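Local coordinates for nucleoside diphosphate kinase family protein (Babesia bovis, PDB 3JS9) that probably transfers the terminal phosphate of a nucleoside triphosphate to a nucleoside diphosphate through a phosphohistidine intermediate, with magnesium as cofactor, at the interface of chains A and B. Coordinates in Å, arbitrary orientation; residue numbers count along the deposited sequence, not the author numbering. Chains: chain A/B, Nucleoside diphosphate kinase family protein.

The interface of chains A and B. Residues chain A 30, 34, 40-43, 79, 145, 147; chain B 21, 24-27, 45, 79.
A carboxylate capping a helix of the partner subunit carries much of the polar contact in this part of the two-fold dimer interface. A:Glu34, its chain extended beyond CG, presents both oxygens to the first turn of B helix 26-36: OE1 accepts from B:Gly27 N at 2.7 Å and OE2 from B:Ile26 N at 2.9 Å, each through its syn lone pair. This fork fixes the carboxylate's rotation, and the helix N-terminus would favour its negative charge. The lack of a side chain at B:Gly24 suits the close approach. Waters link OE1 to B:Gly24 O and OE2 to B:Val21 O.

Between strands, B:Phe45 N donates to A:Ala43 O (3.1 Å) from above the carbonyl plane; small A:Ala43 suits this closeness, its CB resting against B:Phe45 CB.

In the apolar part, B:Phe45 has CG anti to the backbone N (chi1 -168°), sending its long, flat ring into chain A. A:Leu40 CD2 sits over one face, 3.7 Å from the ring centroid, branched A:Val145 packs against CD2 and CE2, and CZ points at one face of the broad A:Trp147 indole, offset toward its rim (planes 74°). A nearly straight bond, NE1 to A:Leu40 O at 2.8 Å, holds the indole, while B:Val21 CG1 covers its six-membered ring. B:Ile26 CG2 meets A:Leu30 CD1 and covers B:Phe79, which touches A:Phe79 tip to tip.

The patch joins helix 26-36, strands 39-46 and 78-85 and segment 145-147 to the partner; its centre lies about 15 Å from A:His123, the family's phosphate-carrying histidine.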
loop_
_atom_site.group_PDB
_atom_site.type_symbol
_atom_site.label_atom_id
_atom_site.label_comp_id
_atom_site.label_asym_id
_atom_site.label_seq_id
_atom_site.Cartn_x
_atom_site.Cartn_y
_atom_site.Cartn_z
ATOM N N LEU A 30 -1.826 5.305 -12.744
ATOM C CA LEU A 30 -3.266 5.412 -12.954
ATOM C C LEU A 30 -3.976 5.573 -11.594
ATOM O O LEU A 30 -4.765 6.489 -11.382
ATOM C CB LEU A 30 -3.786 4.192 -13.727
ATOM C CG LEU A 30 -5.111 4.327 -14.525
ATOM C CD1 LEU A 30 -5.270 3.160 -15.460
ATOM C CD2 LEU A 30 -6.411 4.504 -13.683
ATOM N N GLU A 34 -6.545 8.299 -10.078
ATOM C CA GLU A 34 -7.868 7.861 -9.703
ATOM C C GLU A 34 -8.153 8.249 -8.247
ATOM O O GLU A 34 -9.226 8.792 -7.971
ATOM C CB GLU A 34 -7.993 6.348 -9.941
ATOM C CG GLU A 34 -9.369 5.790 -10.244
ATOM C CD GLU A 34 -9.287 4.297 -10.634
ATOM O OE1 GLU A 34 -8.188 3.691 -10.508
ATOM O OE2 GLU A 34 -10.323 3.710 -11.050
ATOM N N LEU A 40 -11.640 9.959 -14.991
ATOM C CA LEU A 40 -10.993 9.419 -16.183
ATOM C C LEU A 40 -11.906 9.618 -17.388
ATOM O O LEU A 40 -13.099 9.289 -17.330
ATOM C CB LEU A 40 -10.672 7.948 -16.015
ATOM C CG LEU A 40 -9.926 7.357 -17.213
ATOM C CD1 LEU A 40 -8.531 7.993 -17.335
ATOM C CD2 LEU A 40 -9.800 5.823 -17.109
ATOM N N ILE A 41 -11.336 10.170 -18.464
ATOM C CA ILE A 41 -12.026 10.390 -19.745
ATOM C C ILE A 41 -11.598 9.413 -20.872
ATOM O O ILE A 41 -12.425 9.008 -21.694
ATOM C CB ILE A 41 -11.790 11.843 -20.215
ATOM C CG1 ILE A 41 -12.338 12.822 -19.169
ATOM C CG2 ILE A 41 -12.412 12.098 -21.587
ATOM C CD1 ILE A 41 -13.830 12.584 -18.846
ATOM N N ALA A 42 -10.317 9.040 -20.908
ATOM C CA ALA A 42 -9.761 8.240 -22.005
ATOM C C ALA A 42 -8.471 7.587 -21.564
ATOM O O ALA A 42 -7.696 8.170 -20.779
ATOM C CB ALA A 42 -9.500 9.090 -23.241
ATOM N N ALA A 43 -8.223 6.391 -22.068
ATOM C CA ALA A 43 -6.994 5.705 -21.746
ATOM C C ALA A 43 -6.776 4.672 -22.819
ATOM O O ALA A 43 -7.766 4.130 -23.329
ATOM C CB ALA A 43 -7.117 5.023 -20.384
ATOM N N PHE A 79 1.608 4.502 -22.182
ATOM C CA PHE A 79 0.221 4.396 -21.750
ATOM C C PHE A 79 -0.386 5.775 -21.655
ATOM O O PHE A 79 0.103 6.610 -20.894
ATOM C CB PHE A 79 0.112 3.609 -20.447
ATOM C CG PHE A 79 -1.309 3.376 -19.986
ATOM C CD1 PHE A 79 -1.935 4.282 -19.150
ATOM C CD2 PHE A 79 -2.000 2.226 -20.360
ATOM C CE1 PHE A 79 -3.236 4.062 -18.726
ATOM C CE2 PHE A 79 -3.311 2.003 -19.932
ATOM C CZ PHE A 79 -3.928 2.910 -19.134
ATOM N N VAL A 145 -14.719 9.147 -23.300
ATOM C CA VAL A 145 -15.831 8.455 -22.694
ATOM C C VAL A 145 -16.701 9.447 -21.913
ATOM O O VAL A 145 -16.206 10.145 -21.040
ATOM C CB VAL A 145 -15.351 7.242 -21.827
ATOM C CG1 VAL A 145 -16.514 6.578 -21.077
ATOM C CG2 VAL A 145 -14.625 6.216 -22.706
ATOM N N TRP A 147 -19.519 9.651 -19.150
ATOM C CA TRP A 147 -20.125 8.893 -18.062
ATOM C C TRP A 147 -20.304 9.782 -16.858
ATOM O O TRP A 147 -19.749 10.894 -16.822
ATOM C CB TRP A 147 -19.298 7.659 -17.703
ATOM C CG TRP A 147 -17.915 7.869 -17.100
ATOM C CD1 TRP A 147 -16.825 8.421 -17.714
ATOM C CD2 TRP A 147 -17.457 7.417 -15.804
ATOM N NE1 TRP A 147 -15.736 8.376 -16.875
ATOM C CE2 TRP A 147 -16.091 7.753 -15.705
ATOM C CE3 TRP A 147 -18.082 6.786 -14.710
ATOM C CZ2 TRP A 147 -15.335 7.496 -14.551
ATOM C CZ3 TRP A 147 -17.335 6.515 -13.569
ATOM C CH2 TRP A 147 -15.962 6.867 -13.502
ATOM N N VAL B 21 -15.427 0.593 -12.027
ATOM C CA VAL B 21 -15.029 1.918 -12.448
ATOM C C VAL B 21 -15.587 2.980 -11.524
ATOM O O VAL B 21 -14.857 3.897 -11.128
ATOM C CB VAL B 21 -15.428 2.218 -13.907
ATOM C CG1 VAL B 21 -15.200 3.703 -14.248
ATOM C CG2 VAL B 21 -14.671 1.274 -14.893
ATOM N N GLY B 24 -13.726 3.469 -8.277
ATOM C CA GLY B 24 -12.325 3.843 -8.376
ATOM C C GLY B 24 -11.303 2.688 -8.271
ATOM O O GLY B 24 -10.219 2.866 -7.716
ATOM N N LEU B 25 -11.604 1.528 -8.850
ATOM C CA LEU B 25 -10.670 0.361 -8.765
ATOM C C LEU B 25 -9.876 0.011 -10.026
ATOM O O LEU B 25 -9.191 -1.038 -10.067
ATOM C CB LEU B 25 -11.405 -0.891 -8.253
ATOM C CG LEU B 25 -11.921 -0.721 -6.804
ATOM C CD1 LEU B 25 -13.190 -1.528 -6.514
ATOM C CD2 LEU B 25 -10.804 -1.009 -5.769
ATOM N N ILE B 26 -9.935 0.858 -11.053
ATOM C CA ILE B 26 -9.246 0.511 -12.295
ATOM C C ILE B 26 -7.768 0.337 -12.019
ATOM O O ILE B 26 -7.165 -0.689 -12.422
ATOM C CB ILE B 26 -9.408 1.559 -13.429
ATOM C CG1 ILE B 26 -10.883 1.675 -13.850
ATOM C CG2 ILE B 26 -8.477 1.211 -14.624
ATOM C CD1 ILE B 26 -11.217 2.941 -14.671
ATOM N N GLY B 27 -7.184 1.339 -11.347
ATOM C CA GLY B 27 -5.720 1.366 -11.113
ATOM C C GLY B 27 -5.255 0.200 -10.261
ATOM O O GLY B 27 -4.262 -0.455 -10.578
ATOM N N PHE B 45 -10.008 2.412 -22.061
ATOM C CA PHE B 45 -11.231 2.813 -21.383
ATOM C C PHE B 45 -12.289 2.965 -22.499
ATOM O O PHE B 45 -11.995 3.532 -23.535
ATOM C CB PHE B 45 -10.972 4.176 -20.713
ATOM C CG PHE B 45 -12.030 4.622 -19.731
ATOM C CD1 PHE B 45 -12.580 3.729 -18.791
ATOM C CD2 PHE B 45 -12.443 5.947 -19.718
ATOM C CE1 PHE B 45 -13.515 4.141 -17.876
ATOM C CE2 PHE B 45 -13.407 6.393 -18.791
ATOM C CZ PHE B 45 -13.939 5.487 -17.862
ATOM N N PHE B 79 -13.299 -0.907 -18.363
ATOM C CA PHE B 79 -11.890 -0.808 -18.720
ATOM C C PHE B 79 -11.390 -2.154 -19.185
ATOM O O PHE B 79 -11.441 -3.124 -18.429
ATOM C CB PHE B 79 -11.072 -0.239 -17.564
ATOM C CG PHE B 79 -9.612 -0.018 -17.893
ATOM C CD1 PHE B 79 -8.683 -1.018 -17.674
ATOM C CD2 PHE B 79 -9.171 1.209 -18.382
ATOM C CE1 PHE B 79 -7.346 -0.809 -17.972
ATOM C CE2 PHE B 79 -7.823 1.421 -18.683
ATOM C CZ PHE B 79 -6.921 0.426 -18.491
HETATM O O HOH W 1 -7.547 2.096 -8.244
HETATM O O HOH W 2 -10.379 5.855 -24.023
HETATM O O HOH W 3 -12.452 5.439 -11.779
#